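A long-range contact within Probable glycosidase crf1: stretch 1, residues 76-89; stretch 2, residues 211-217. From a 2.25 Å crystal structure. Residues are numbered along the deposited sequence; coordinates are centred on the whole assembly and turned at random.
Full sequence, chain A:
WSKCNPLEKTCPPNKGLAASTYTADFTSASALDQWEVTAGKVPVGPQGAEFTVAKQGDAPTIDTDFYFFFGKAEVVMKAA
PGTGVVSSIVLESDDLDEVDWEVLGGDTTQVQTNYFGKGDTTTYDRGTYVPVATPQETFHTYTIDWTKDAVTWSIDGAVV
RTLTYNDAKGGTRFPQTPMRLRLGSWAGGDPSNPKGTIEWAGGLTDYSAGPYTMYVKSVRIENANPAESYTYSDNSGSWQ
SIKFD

Stretch 1, residues 76-89: VMKAAPGTGVVSSI
Stretch 2, residues 211-217: PYTMYVK

How do the two backbones run? Residues 76-78 and 212-217 are neighbouring antiparallel strands, their directions 162° apart. Lys 78 and Tyr 215 form the hydrogen-bonded pair (CA to CA 5.1 Å): Lys 78 N donates to Tyr 215 O and Tyr 215 N to Lys 78 O, both at 2.8 Å. Lys 217 N reaches Val 76 O at 3.0 Å. Met 77 and Val 216 between them are the non-hydrogen-bonded pair, CA to CA 4.4 Å.

What happens where the pairing ends? From Ala 79 the chain is extended loop, and one water lies 2.5 Å from Ala 79 O and 2.9 Å from Thr 213 O, bridging the two carbonyls. A type II turn from Gly 82 to Val 85, closed by Val 85 N to Gly 82 O at 3.1 Å, then reverses the chain. Gly 84 takes its positive phi (79/-1), and residues 85-89, in strand conformation, run 16° from strand 212-217, their axis 8.2 Å away.

How is Tyr 212 seated? With chi1 -51° (m) and chi2 -71°, its ring lies against the turn: CD1 is 3.2 Å from Pro 81 O, CE1 3.5 Å from Gly 82 CA, and CD2 3.4 Å from Val 85 CG2 (chi1 t). Gly 82, at 101/131, suits this place because a CB would fall 2.5 Å from Tyr 212 CD1.

What is buried, and what fills the space around Met 214? The stretches bury 663 Å², both sides summed; buried Met 214 and Tyr 212 have the largest covered areas (94 and 91 Å²). Met 214's long, flexible side chain (chi1 148°, chi2 and chi3 t) brings CE within 3.6 Å of Met 77 SD (t, t, p). Small Ala 80 fits close, CB to Met 214 CB 4.0 Å. Ser 87 (m) accepts from Ala 80 N through OG at 2.9 Å, tying strand to loop. Lys 78 CE lies 3.8 Å from Tyr 215 CD1 (chi1 m), methylene chain against aromatic ring at a partly exposed site.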

ATOM      1  N   VAL A  76       2.771   6.803  -8.834  1.00 16.42           N
ATOM      2  CA  VAL A  76       3.827   6.680  -9.885  1.00 17.32           C
ATOM      3  C   VAL A  76       5.132   6.268  -9.151  1.00 17.59           C
ATOM      4  O   VAL A  76       5.506   7.058  -8.290  1.00 15.52           O
ATOM      5  CB  VAL A  76       3.911   7.995 -10.685  1.00 17.84           C
ATOM      6  CG1 VAL A  76       5.052   7.998 -11.687  1.00 17.71           C
ATOM      7  CG2 VAL A  76       2.592   8.287 -11.385  1.00 17.60           C
ATOM      8  N   MET A  77       5.716   5.039  -9.365  1.00 18.36           N
ATOM      9  CA  MET A  77       6.808   4.348  -8.614  1.00 20.31           C
ATOM     10  C   MET A  77       7.707   3.640  -9.626  1.00 18.46           C
ATOM     11  O   MET A  77       7.317   3.298 -10.799  1.00 18.52           O
ATOM     12  CB  MET A  77       6.305   3.323  -7.576  1.00 23.26           C
ATOM     13  CG  MET A  77       7.390   2.409  -7.048  1.00 25.22           C
ATOM     14  SD  MET A  77       6.747   1.367  -5.834  1.00 41.13           S
ATOM     15  CE  MET A  77       5.811   0.205  -6.822  1.00 36.44           C
ATOM     16  N   LYS A  78       8.940   3.792  -9.261  1.00 18.27           N
ATOM     17  CA  LYS A  78      10.023   2.989  -9.804  1.00 18.24           C
ATOM     18  C   LYS A  78      10.528   2.163  -8.643  1.00 15.75           C
ATOM     19  O   LYS A  78      10.893   2.726  -7.644  1.00 15.20           O
ATOM     20  CB  LYS A  78      11.089   3.884 -10.430  1.00 20.10           C
ATOM     21  CG  LYS A  78      12.149   3.046 -11.123  1.00 22.56           C
ATOM     22  CD  LYS A  78      13.093   3.837 -11.965  1.00 24.51           C
ATOM     23  CE  LYS A  78      14.061   4.580 -11.061  1.00 28.67           C
ATOM     24  NZ  LYS A  78      15.449   4.589 -11.586  1.00 32.56           N
ATOM     25  N   ALA A  79      10.493   0.859  -8.766  1.00 15.11           N
ATOM     26  CA  ALA A  79      10.776  -0.051  -7.640  1.00 15.93           C
ATOM     27  C   ALA A  79      12.283  -0.113  -7.390  1.00 16.14           C
ATOM     28  O   ALA A  79      13.070   0.102  -8.305  1.00 18.24           O
ATOM     29  CB  ALA A  79      10.211  -1.411  -7.922  1.00 15.65           C
ATOM     30  N   ALA A  80      12.660  -0.389  -6.154  1.00 15.93           N
ATOM     31  CA  ALA A  80      14.057  -0.631  -5.769  1.00 15.84           C
ATOM     32  C   ALA A  80      14.485  -1.924  -6.440  1.00 16.54           C
ATOM     33  O   ALA A  80      13.708  -2.870  -6.540  1.00 16.37           O
ATOM     34  CB  ALA A  80      14.177  -0.694  -4.265  1.00 15.36           C
ATOM     35  N   PRO A  81      15.719  -1.986  -6.972  1.00 18.16           N
ATOM     36  CA  PRO A  81      16.294  -3.253  -7.415  1.00 17.55           C
ATOM     37  C   PRO A  81      16.854  -3.993  -6.196  1.00 17.14           C
ATOM     38  O   PRO A  81      16.727  -3.489  -5.068  1.00 17.49           O
ATOM     39  CB  PRO A  81      17.412  -2.818  -8.366  1.00 17.25           C
ATOM     40  CG  PRO A  81      17.872  -1.510  -7.758  1.00 18.62           C
ATOM     41  CD  PRO A  81      16.644  -0.857  -7.148  1.00 18.19           C
ATOM     42  N   GLY A  82      17.508  -5.124  -6.440  1.00 15.85           N
ATOM     43  CA  GLY A  82      18.206  -5.879  -5.389  1.00 16.24           C
ATOM     44  C   GLY A  82      17.401  -7.074  -4.928  1.00 16.50           C
ATOM     45  O   GLY A  82      16.188  -6.931  -4.634  1.00 14.85           O
ATOM     46  N   THR A  83      18.066  -8.218  -4.873  1.00 17.16           N
ATOM     47  CA  THR A  83      17.530  -9.496  -4.352  1.00 18.63           C
ATOM     48  C   THR A  83      16.907  -9.244  -2.983  1.00 17.27           C
ATOM     49  O   THR A  83      17.602  -8.727  -2.117  1.00 20.13           O
ATOM     50  CB  THR A  83      18.640 -10.550  -4.220  1.00 19.29           C
ATOM     51  OG1 THR A  83      19.227 -10.673  -5.516  1.00 20.36           O
ATOM     52  CG2 THR A  83      18.124 -11.878  -3.703  1.00 18.98           C
ATOM     53  N   GLY A  84      15.652  -9.624  -2.813  1.00 16.81           N
ATOM     54  CA  GLY A  84      14.975  -9.641  -1.506  1.00 16.58           C
ATOM     55  C   GLY A  84      14.507  -8.267  -1.078  1.00 15.44           C
ATOM     56  O   GLY A  84      13.897  -8.167  -0.023  1.00 15.23           O
ATOM     57  N   VAL A  85      14.753  -7.232  -1.857  1.00 14.82           N
ATOM     58  CA  VAL A  85      14.298  -5.862  -1.502  1.00 14.67           C
ATOM     59  C   VAL A  85      12.871  -5.711  -2.016  1.00 14.19           C
ATOM     60  O   VAL A  85      12.630  -5.874  -3.217  1.00 13.35           O
ATOM     61  CB  VAL A  85      15.231  -4.793  -2.083  1.00 14.90           C
ATOM     62  CG1 VAL A  85      14.712  -3.400  -1.780  1.00 14.79           C
ATOM     63  CG2 VAL A  85      16.650  -5.000  -1.553  1.00 15.73           C
ATOM     64  N   VAL A  86      11.960  -5.389  -1.117  1.00 14.48           N
ATOM     65  CA  VAL A  86      10.519  -5.248  -1.452  1.00 14.13           C
ATOM     66  C   VAL A  86      10.188  -3.761  -1.585  1.00 13.99           C
ATOM     67  O   VAL A  86      10.550  -3.014  -0.703  1.00 13.80           O
ATOM     68  CB  VAL A  86       9.669  -5.937  -0.377  1.00 13.85           C
ATOM     69  CG1 VAL A  86       8.195  -5.887  -0.731  1.00 13.64           C
ATOM     70  CG2 VAL A  86      10.115  -7.368  -0.151  1.00 13.79           C
ATOM     71  N   SER A  87       9.509  -3.368  -2.651  1.00 14.05           N
ATOM     72  CA  SER A  87       8.885  -2.036  -2.824  1.00 13.95           C
ATOM     73  C   SER A  87       7.366  -2.192  -2.676  1.00 13.89           C
ATOM     74  O   SER A  87       6.785  -2.905  -3.494  1.00 12.85           O
ATOM     75  CB  SER A  87       9.234  -1.488  -4.171  1.00 15.25           C
ATOM     76  OG  SER A  87      10.633  -1.328  -4.337  1.00 16.00           O
ATOM     77  N   SER A  88       6.756  -1.585  -1.660  1.00 14.27           N
ATOM     78  CA  SER A  88       5.344  -1.815  -1.239  1.00 15.05           C
ATOM     79  C   SER A  88       4.474  -0.565  -1.421  1.00 14.85           C
ATOM     80  O   SER A  88       4.828   0.504  -0.875  1.00 14.62           O
ATOM     81  CB  SER A  88       5.297  -2.226   0.204  1.00 16.78           C
ATOM     82  OG  SER A  88       6.048  -3.415   0.411  1.00 18.23           O
ATOM     83  N   ILE A  89       3.327  -0.700  -2.082  1.00 13.87           N
ATOM     84  CA  ILE A  89       2.211   0.293  -2.044  1.00 14.13           C
ATOM     85  C   ILE A  89       1.043  -0.351  -1.297  1.00 14.36           C
ATOM     86  O   ILE A  89       0.543  -1.351  -1.769  1.00 14.75           O
ATOM     87  CB  ILE A  89       1.823   0.731  -3.465  1.00 13.91           C
ATOM     88  CG1 ILE A  89       3.004   1.332  -4.226  1.00 13.74           C
ATOM     89  CG2 ILE A  89       0.637   1.675  -3.439  1.00 13.91           C
ATOM     90  CD1 ILE A  89       2.825   1.293  -5.713  1.00 13.85           C
ATOM     91  N   PRO A 211      23.257   0.783  -2.224  1.00 36.67           N
ATOM     92  CA  PRO A 211      21.934   0.785  -1.602  1.00 33.78           C
ATOM     93  C   PRO A 211      20.849   0.574  -2.663  1.00 29.51           C
ATOM     94  O   PRO A 211      21.090   0.703  -3.846  1.00 27.97           O
ATOM     95  CB  PRO A 211      21.882   2.175  -0.962  1.00 33.74           C
ATOM     96  CG  PRO A 211      22.646   3.028  -1.958  1.00 35.47           C
ATOM     97  CD  PRO A 211      23.772   2.142  -2.458  1.00 35.79           C
ATOM     98  N   TYR A 212      19.667   0.221  -2.204  1.00 26.49           N
ATOM     99  CA  TYR A 212      18.533  -0.059  -3.105  1.00 23.88           C
ATOM    100  C   TYR A 212      17.470   0.970  -2.848  1.00 21.29           C
ATOM    101  O   TYR A 212      17.053   1.105  -1.692  1.00 18.62           O
ATOM    102  CB  TYR A 212      18.018  -1.462  -2.852  1.00 24.95           C
ATOM    103  CG  TYR A 212      19.119  -2.481  -2.873  1.00 26.00           C
ATOM    104  CD1 TYR A 212      19.738  -2.823  -4.061  1.00 25.61           C
ATOM    105  CD2 TYR A 212      19.523  -3.105  -1.707  1.00 27.14           C
ATOM    106  CE1 TYR A 212      20.722  -3.790  -4.093  1.00 26.73           C
ATOM    107  CE2 TYR A 212      20.512  -4.069  -1.719  1.00 28.73           C
ATOM    108  CZ  TYR A 212      21.114  -4.398  -2.915  1.00 27.93           C
ATOM    109  OH  TYR A 212      22.097  -5.330  -2.919  1.00 32.10           O
ATOM    110  N   THR A 213      17.074   1.681  -3.896  1.00 20.24           N
ATOM    111  CA  THR A 213      16.130   2.806  -3.721  1.00 20.11           C
ATOM    112  C   THR A 213      14.895   2.627  -4.593  1.00 19.08           C
ATOM    113  O   THR A 213      15.022   2.488  -5.815  1.00 20.09           O
ATOM    114  CB  THR A 213      16.811   4.157  -3.941  1.00 20.95           C
ATOM    115  OG1 THR A 213      17.929   4.229  -3.051  1.00 22.33           O
ATOM    116  CG2 THR A 213      15.850   5.289  -3.665  1.00 20.42           C
ATOM    117  N   MET A 214      13.735   2.689  -3.958  1.00 18.63           N
ATOM    118  CA  MET A 214      12.411   2.819  -4.619  1.00 18.58           C
ATOM    119  C   MET A 214      12.115   4.321  -4.725  1.00 16.85           C
ATOM    120  O   MET A 214      12.451   5.061  -3.798  1.00 15.29           O
ATOM    121  CB  MET A 214      11.358   2.071  -3.789  1.00 18.58           C
ATOM    122  CG  MET A 214       9.948   2.658  -3.815  1.00 19.47           C
ATOM    123  SD  MET A 214       8.892   1.819  -2.567  1.00 20.87           S
ATOM    124  CE  MET A 214       7.432   2.841  -2.665  1.00 20.21           C
ATOM    125  N   TYR A 215      11.556   4.763  -5.836  1.00 17.61           N
ATOM    126  CA  TYR A 215      11.178   6.187  -6.033  1.00 20.04           C
ATOM    127  C   TYR A 215       9.678   6.300  -6.254  1.00 17.94           C
ATOM    128  O   TYR A 215       9.122   5.598  -7.102  1.00 17.06           O
ATOM    129  CB  TYR A 215      11.914   6.791  -7.227  1.00 22.06           C
ATOM    130  CG  TYR A 215      13.410   6.809  -7.070  1.00 25.65           C
ATOM    131  CD1 TYR A 215      14.172   5.718  -7.456  1.00 26.22           C
ATOM    132  CD2 TYR A 215      14.070   7.938  -6.587  1.00 28.04           C
ATOM    133  CE1 TYR A 215      15.553   5.731  -7.344  1.00 26.77           C
ATOM    134  CE2 TYR A 215      15.454   7.968  -6.474  1.00 27.89           C
ATOM    135  CZ  TYR A 215      16.191   6.857  -6.856  1.00 28.31           C
ATOM    136  OH  TYR A 215      17.546   6.835  -6.740  1.00 32.81           O
ATOM    137  N   VAL A 216       9.053   7.209  -5.528  1.00 18.26           N
ATOM    138  CA  VAL A 216       7.629   7.583  -5.764  1.00 18.94           C
ATOM    139  C   VAL A 216       7.603   9.039  -6.222  1.00 17.60           C
ATOM    140  O   VAL A 216       7.944   9.904  -5.437  1.00 16.66           O
ATOM    141  CB  VAL A 216       6.780   7.334  -4.504  1.00 18.71           C
ATOM    142  CG1 VAL A 216       5.387   7.934  -4.672  1.00 19.35           C
ATOM    143  CG2 VAL A 216       6.718   5.844  -4.173  1.00 18.91           C
ATOM    144  N   LYS A 217       7.242   9.315  -7.462  1.00 19.93           N
ATOM    145  CA  LYS A 217       7.279  10.729  -7.892  1.00 23.82           C
ATOM    146  C   LYS A 217       5.923  11.388  -7.665  1.00 22.25           C
ATOM    147  O   LYS A 217       5.940  12.591  -7.399  1.00 23.19           O
ATOM    148  CB  LYS A 217       7.937  10.985  -9.249  1.00 28.23           C
ATOM    149  CG  LYS A 217       7.476  10.225 -10.462  1.00 32.31           C
ATOM    150  CD  LYS A 217       8.564  10.291 -11.541  1.00 37.62           C
ATOM    151  CE  LYS A 217       8.045  10.715 -12.910  1.00 42.23           C
ATOM    152  NZ  LYS A 217       9.109  11.348 -13.728  1.00 42.34           N
TER
HETATM  153  O   HOH W   1      14.795   1.918  -8.603  1.00 26.97           O
HETATM  154  O   HOH W   2      20.459  -7.806  -2.246  1.00 36.68           O